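Local atomic coordinates of aldo-keto reductase family 1 member C1 (Caenorhabditis elegans, PDB entry 1QWK), a protein that probably works as an NADPH-dependent aldose reductase of the aldo-keto reductase family, reducing carbonyl groups of sugars and related compounds. Residues Leu229-Gln232 with Asn233-Ala236; Ser280-Glu283 with Glu284-Ala287. All blocks are in the same frame, centred on the assembly; numbering follows the deposited sequence.

Contact 1: residues Leu229-Gln232 with Asn233-Ala236; sequences LQDQ and NVLA
The carboxylate of D231 is the flat group that meets N233 and V234 in the first turn of helix 232-241. V234 N lies practically in its plane, N233 N about 2 Å off it on one face, and V234 CG2, packed 3.6 Å from D231 CB, about as far off on the other. The chi1 of 177°, CG anti to the backbone N, carries OD2 to the amides of the first turn. OD2 accepts from V234 N at 3.0 Å, using the lone pair that points away from OD1. N233 N lies 2.8 Å from the same OD2, but this second bond is bent and weak. OD1 is taken by the hydroxyl of Y181. Aspartate suits this N-cap because its short chain places an oxygen beside amides that have no preceding turn to bond to; the helix dipole would probably favour its negative charge. Replacing D231 by an alanine is likely to leave V234 N without its capping acceptor and the Y181 hydroxyl without its mate. A second flat group, the amide of Q230, brings OE1 to 3.9 Å from L235 CD1 while its NE2 donates to G208 O. Backbone bonds begin the helix proper: L235 N to D231 O, then A236 N to Q232 O. L235 lays CD2 3.4 Å from L229 O. Around this cap, L229, V234 and L235 lean on helix 245-255, while N233 and V234 touch helix 283-289.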
ATOM      1  N   LEU A 229      -8.105 -11.238 -11.981  1.00 20.26           N
ATOM      2  CA  LEU A 229      -8.470 -12.527 -11.400  1.00 20.76           C
ATOM      3  C   LEU A 229      -9.058 -13.527 -12.391  1.00 21.04           C
ATOM      4  O   LEU A 229      -9.054 -14.733 -12.135  1.00 22.96           O
ATOM      5  CB  LEU A 229      -9.452 -12.322 -10.242  1.00 21.33           C
ATOM      6  CG  LEU A 229      -8.849 -11.743  -8.956  1.00 22.12           C
ATOM      7  CD1 LEU A 229      -9.957 -11.176  -8.075  1.00 23.00           C
ATOM      8  CD2 LEU A 229      -8.073 -12.832  -8.219  1.00 23.00           C
ATOM      9  N   GLN A 230      -9.564 -13.036 -13.517  1.00 21.58           N
ATOM     10  CA  GLN A 230     -10.157 -13.911 -14.523  1.00 22.52           C
ATOM     11  C   GLN A 230      -9.278 -14.092 -15.751  1.00 22.53           C
ATOM     12  O   GLN A 230      -9.706 -14.690 -16.740  1.00 22.11           O
ATOM     13  CB  GLN A 230     -11.525 -13.376 -14.957  1.00 23.88           C
ATOM     14  CG  GLN A 230     -12.583 -13.358 -13.865  1.00 25.53           C
ATOM     15  CD  GLN A 230     -12.827 -14.724 -13.259  1.00 27.23           C
ATOM     16  OE1 GLN A 230     -12.711 -15.747 -13.934  1.00 26.52           O
ATOM     17  NE2 GLN A 230     -13.187 -14.746 -11.979  1.00 28.47           N
ATOM     18  N   ASP A 231      -8.054 -13.573 -15.696  1.00 21.23           N
ATOM     19  CA  ASP A 231      -7.117 -13.705 -16.812  1.00 21.03           C
ATOM     20  C   ASP A 231      -6.899 -15.191 -17.082  1.00 20.80           C
ATOM     21  O   ASP A 231      -6.701 -15.974 -16.150  1.00 20.09           O
ATOM     22  CB  ASP A 231      -5.779 -13.046 -16.465  1.00 20.32           C
ATOM     23  CG  ASP A 231      -4.748 -13.207 -17.565  1.00 21.56           C
ATOM     24  OD1 ASP A 231      -4.713 -12.364 -18.486  1.00 22.51           O
ATOM     25  OD2 ASP A 231      -3.983 -14.190 -17.517  1.00 22.95           O
ATOM     26  N   GLN A 232      -6.934 -15.580 -18.354  1.00 21.90           N
ATOM     27  CA  GLN A 232      -6.767 -16.984 -18.728  1.00 23.96           C
ATOM     28  C   GLN A 232      -5.460 -17.584 -18.226  1.00 22.65           C
ATOM     29  O   GLN A 232      -5.442 -18.714 -17.749  1.00 22.62           O
ATOM     30  CB  GLN A 232      -6.847 -17.141 -20.254  1.00 26.64           C
ATOM     31  CG  GLN A 232      -6.962 -18.591 -20.726  1.00 34.42           C
ATOM     32  CD  GLN A 232      -5.626 -19.323 -20.778  1.00 38.42           C
ATOM     33  OE1 GLN A 232      -5.582 -20.552 -20.877  1.00 42.69           O
ATOM     34  NE2 GLN A 232      -4.531 -18.569 -20.728  1.00 41.74           N
ATOM     35  N   ASN A 233      -4.371 -16.830 -18.339  1.00 20.90           N
ATOM     36  CA  ASN A 233      -3.075 -17.317 -17.895  1.00 21.53           C
ATOM     37  C   ASN A 233      -3.028 -17.437 -16.375  1.00 20.95           C
ATOM     38  O   ASN A 233      -2.396 -18.349 -15.841  1.00 21.48           O
ATOM     39  CB  ASN A 233      -1.970 -16.396 -18.408  1.00 23.26           C
ATOM     40  CG  ASN A 233      -1.846 -16.433 -19.927  1.00 26.27           C
ATOM     41  OD1 ASN A 233      -1.652 -15.405 -20.576  1.00 28.93           O
ATOM     42  ND2 ASN A 233      -1.952 -17.626 -20.497  1.00 25.26           N
ATOM     43  N   VAL A 234      -3.695 -16.518 -15.680  1.00 18.51           N
ATOM     44  CA  VAL A 234      -3.745 -16.566 -14.223  1.00 19.36           C
ATOM     45  C   VAL A 234      -4.493 -17.824 -13.773  1.00 20.82           C
ATOM     46  O   VAL A 234      -4.021 -18.569 -12.909  1.00 21.04           O
ATOM     47  CB  VAL A 234      -4.454 -15.321 -13.634  1.00 18.92           C
ATOM     48  CG1 VAL A 234      -4.715 -15.527 -12.139  1.00 19.28           C
ATOM     49  CG2 VAL A 234      -3.587 -14.086 -13.846  1.00 18.51           C
ATOM     50  N   LEU A 235      -5.661 -18.058 -14.370  1.00 20.72           N
ATOM     51  CA  LEU A 235      -6.474 -19.226 -14.041  1.00 21.35           C
ATOM     52  C   LEU A 235      -5.726 -20.524 -14.342  1.00 22.10           C
ATOM     53  O   LEU A 235      -5.832 -21.496 -13.595  1.00 22.14           O
ATOM     54  CB  LEU A 235      -7.791 -19.189 -14.825  1.00 22.09           C
ATOM     55  CG  LEU A 235      -8.705 -17.993 -14.529  1.00 23.73           C
ATOM     56  CD1 LEU A 235      -9.927 -18.030 -15.438  1.00 24.27           C
ATOM     57  CD2 LEU A 235      -9.129 -18.026 -13.065  1.00 24.28           C
ATOM     58  N   ALA A 236      -4.971 -20.529 -15.438  1.00 21.39           N
ATOM     59  CA  ALA A 236      -4.200 -21.703 -15.838  1.00 21.29           C
ATOM     60  C   ALA A 236      -3.089 -21.990 -14.835  1.00 21.30           C
ATOM     61  O   ALA A 236      -2.865 -23.140 -14.458  1.00 21.77           O
ATOM     62  CB  ALA A 236      -3.603 -21.491 -17.223  1.00 22.37           C
TER

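Contact 2: residues Ser280-Glu283 with Glu284-Ala287; sequences SLTE and EDIA
T282 and D285 form a capping box at the N-terminus of helix 283-289, each side chain bonding to the other's backbone amide. T282 OG1 accepts from D285 N at 3.2 Å in a nearly straight bond. D285 OD2 accepts from T282 N at 3.0 Å, straighter still at 171°. T282 N comes in on the anti side of the carboxylate, 29° out of its plane. The two side chains also approach each other directly, T282 OG1 to D285 OD2 at 3.1 Å, but any bond there is weak and not settled. Threonine fits the N-cap because its beta hydroxyl stands one atom from the chain and can accept from D285 N; a chi1 of 65°, with OG1 between the backbone N and the carbonyl carbon, turns it there. Aspartate fits three residues on because its short carboxylate can reach back to T282 N, and CG, set anti to the carbonyl carbon, aims it. A negative group at this helix end is likely to be favoured by the dipole.

The helical backbone takes over directly: I286 N bonds to T282 O, and A287 N to E283 O at 2.9 Å. L281 lays its chain crosswise to that of D285, CB to CB 4.0 Å apart, and makes an apolar contact from its CB to I286 CG1 at 4.3 Å. Farther out, L281 touches R251 and I286 touches Y252, both of helix 245-255. The approach to the cap is fixed one residue earlier, where L281 N donates to D255. On the solvent side E284 runs out with an extended chain, as befits a charged residue at the surface. There a water donates to E284 OE1 at 3.2 Å and also hydrogen-bonds T282 OG1, 2.7 Å away.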
ATOM      1  N   SER A 280       6.699 -20.218  -5.802  1.00 20.68           N
ATOM      2  CA  SER A 280       7.274 -19.014  -6.385  1.00 20.79           C
ATOM      3  C   SER A 280       7.133 -19.059  -7.902  1.00 21.26           C
ATOM      4  O   SER A 280       6.977 -20.133  -8.497  1.00 20.96           O
ATOM      5  CB  SER A 280       8.755 -18.876  -6.016  1.00 21.78           C
ATOM      6  OG  SER A 280       9.530 -19.887  -6.636  1.00 22.37           O
ATOM      7  N   LEU A 281       7.187 -17.885  -8.521  1.00 21.85           N
ATOM      8  CA  LEU A 281       7.058 -17.773  -9.967  1.00 22.23           C
ATOM      9  C   LEU A 281       8.390 -17.463 -10.643  1.00 21.71           C
ATOM     10  O   LEU A 281       9.137 -16.590 -10.205  1.00 21.52           O
ATOM     11  CB  LEU A 281       6.036 -16.686 -10.311  1.00 23.58           C
ATOM     12  CG  LEU A 281       4.627 -16.908  -9.754  1.00 25.93           C
ATOM     13  CD1 LEU A 281       3.706 -15.788 -10.232  1.00 26.36           C
ATOM     14  CD2 LEU A 281       4.101 -18.263 -10.204  1.00 28.37           C
ATOM     15  N   THR A 282       8.682 -18.194 -11.713  1.00 21.45           N
ATOM     16  CA  THR A 282       9.913 -17.999 -12.472  1.00 21.57           C
ATOM     17  C   THR A 282       9.708 -16.865 -13.471  1.00 21.90           C
ATOM     18  O   THR A 282       8.587 -16.403 -13.665  1.00 21.34           O
ATOM     19  CB  THR A 282      10.273 -19.255 -13.273  1.00 21.65           C
ATOM     20  OG1 THR A 282       9.266 -19.478 -14.268  1.00 21.50           O
ATOM     21  CG2 THR A 282      10.352 -20.468 -12.357  1.00 20.95           C
ATOM     22  N   GLU A 283      10.791 -16.432 -14.110  1.00 22.96           N
ATOM     23  CA  GLU A 283      10.715 -15.368 -15.105  1.00 24.50           C
ATOM     24  C   GLU A 283       9.770 -15.789 -16.229  1.00 23.80           C
ATOM     25  O   GLU A 283       9.024 -14.967 -16.766  1.00 22.21           O
ATOM     26  CB  GLU A 283      12.099 -15.078 -15.686  1.00 27.89           C
ATOM     27  CG  GLU A 283      13.079 -14.447 -14.705  1.00 34.31           C
ATOM     28  CD  GLU A 283      14.482 -14.321 -15.288  1.00 38.77           C
ATOM     29  OE1 GLU A 283      14.612 -13.857 -16.444  1.00 42.20           O
ATOM     30  OE2 GLU A 283      15.456 -14.674 -14.588  1.00 40.89           O
ATOM     31  N   GLU A 284       9.803 -17.072 -16.581  1.00 23.61           N
ATOM     32  CA  GLU A 284       8.943 -17.591 -17.638  1.00 25.39           C
ATOM     33  C   GLU A 284       7.479 -17.465 -17.227  1.00 24.55           C
ATOM     34  O   GLU A 284       6.633 -17.053 -18.026  1.00 22.27           O
ATOM     35  CB  GLU A 284       9.263 -19.062 -17.921  1.00 29.66           C
ATOM     36  CG  GLU A 284       8.463 -19.643 -19.080  1.00 34.05           C
ATOM     37  CD  GLU A 284       8.591 -21.148 -19.187  1.00 39.72           C
ATOM     38  OE1 GLU A 284       8.125 -21.850 -18.263  1.00 42.11           O
ATOM     39  OE2 GLU A 284       9.158 -21.629 -20.192  1.00 41.40           O
ATOM     40  N   ASP A 285       7.186 -17.830 -15.980  1.00 22.53           N
ATOM     41  CA  ASP A 285       5.822 -17.749 -15.456  1.00 21.90           C
ATOM     42  C   ASP A 285       5.324 -16.307 -15.495  1.00 21.48           C
ATOM     43  O   ASP A 285       4.184 -16.040 -15.886  1.00 20.68           O
ATOM     44  CB  ASP A 285       5.750 -18.240 -14.003  1.00 23.61           C
ATOM     45  CG  ASP A 285       6.045 -19.719 -13.857  1.00 27.73           C
ATOM     46  OD1 ASP A 285       5.666 -20.505 -14.750  1.00 29.32           O
ATOM     47  OD2 ASP A 285       6.645 -20.100 -12.826  1.00 29.94           O
ATOM     48  N   ILE A 286       6.181 -15.385 -15.064  1.00 21.47           N
ATOM     49  CA  ILE A 286       5.837 -13.968 -15.045  1.00 21.85           C
ATOM     50  C   ILE A 286       5.541 -13.469 -16.459  1.00 22.12           C
ATOM     51  O   ILE A 286       4.539 -12.783 -16.694  1.00 21.24           O
ATOM     52  CB  ILE A 286       6.981 -13.123 -14.429  1.00 24.14           C
ATOM     53  CG1 ILE A 286       7.162 -13.492 -12.954  1.00 25.87           C
ATOM     54  CG2 ILE A 286       6.661 -11.637 -14.550  1.00 23.51           C
ATOM     55  CD1 ILE A 286       8.306 -12.766 -12.271  1.00 28.75           C
ATOM     56  N   ALA A 287       6.406 -13.830 -17.404  1.00 22.54           N
ATOM     57  CA  ALA A 287       6.230 -13.420 -18.796  1.00 23.16           C
ATOM     58  C   ALA A 287       4.909 -13.941 -19.352  1.00 21.92           C
ATOM     59  O   ALA A 287       4.193 -13.226 -20.056  1.00 22.67           O
ATOM     60  CB  ALA A 287       7.393 -13.933 -19.641  1.00 23.42           C
TER
HETATM   61  O   HOH W   1       9.238 -21.970 -15.317  1.00 47.31           O

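Contact 1 comes first along the chain and contact 2 follows in series, each marking the N-terminal end of a helix: 232-241 for 229-236 and 283-289 for 280-287. Their centres lie 14 Å apart and their nearest atoms about 6 Å, so they do not touch, yet both lie on the same side of the chain's centre. Helix 245-255 is their common neighbour, receiving side chains from both. In addition N233 touches K288 and L289, and V234 touches L289, farther along the helix that contact 2 starts. Both belong to the outer part of the TIM-barrel fold, away from the predicted catalytic tyrosine and substrate-binding histidine, and define where two packed helices begin.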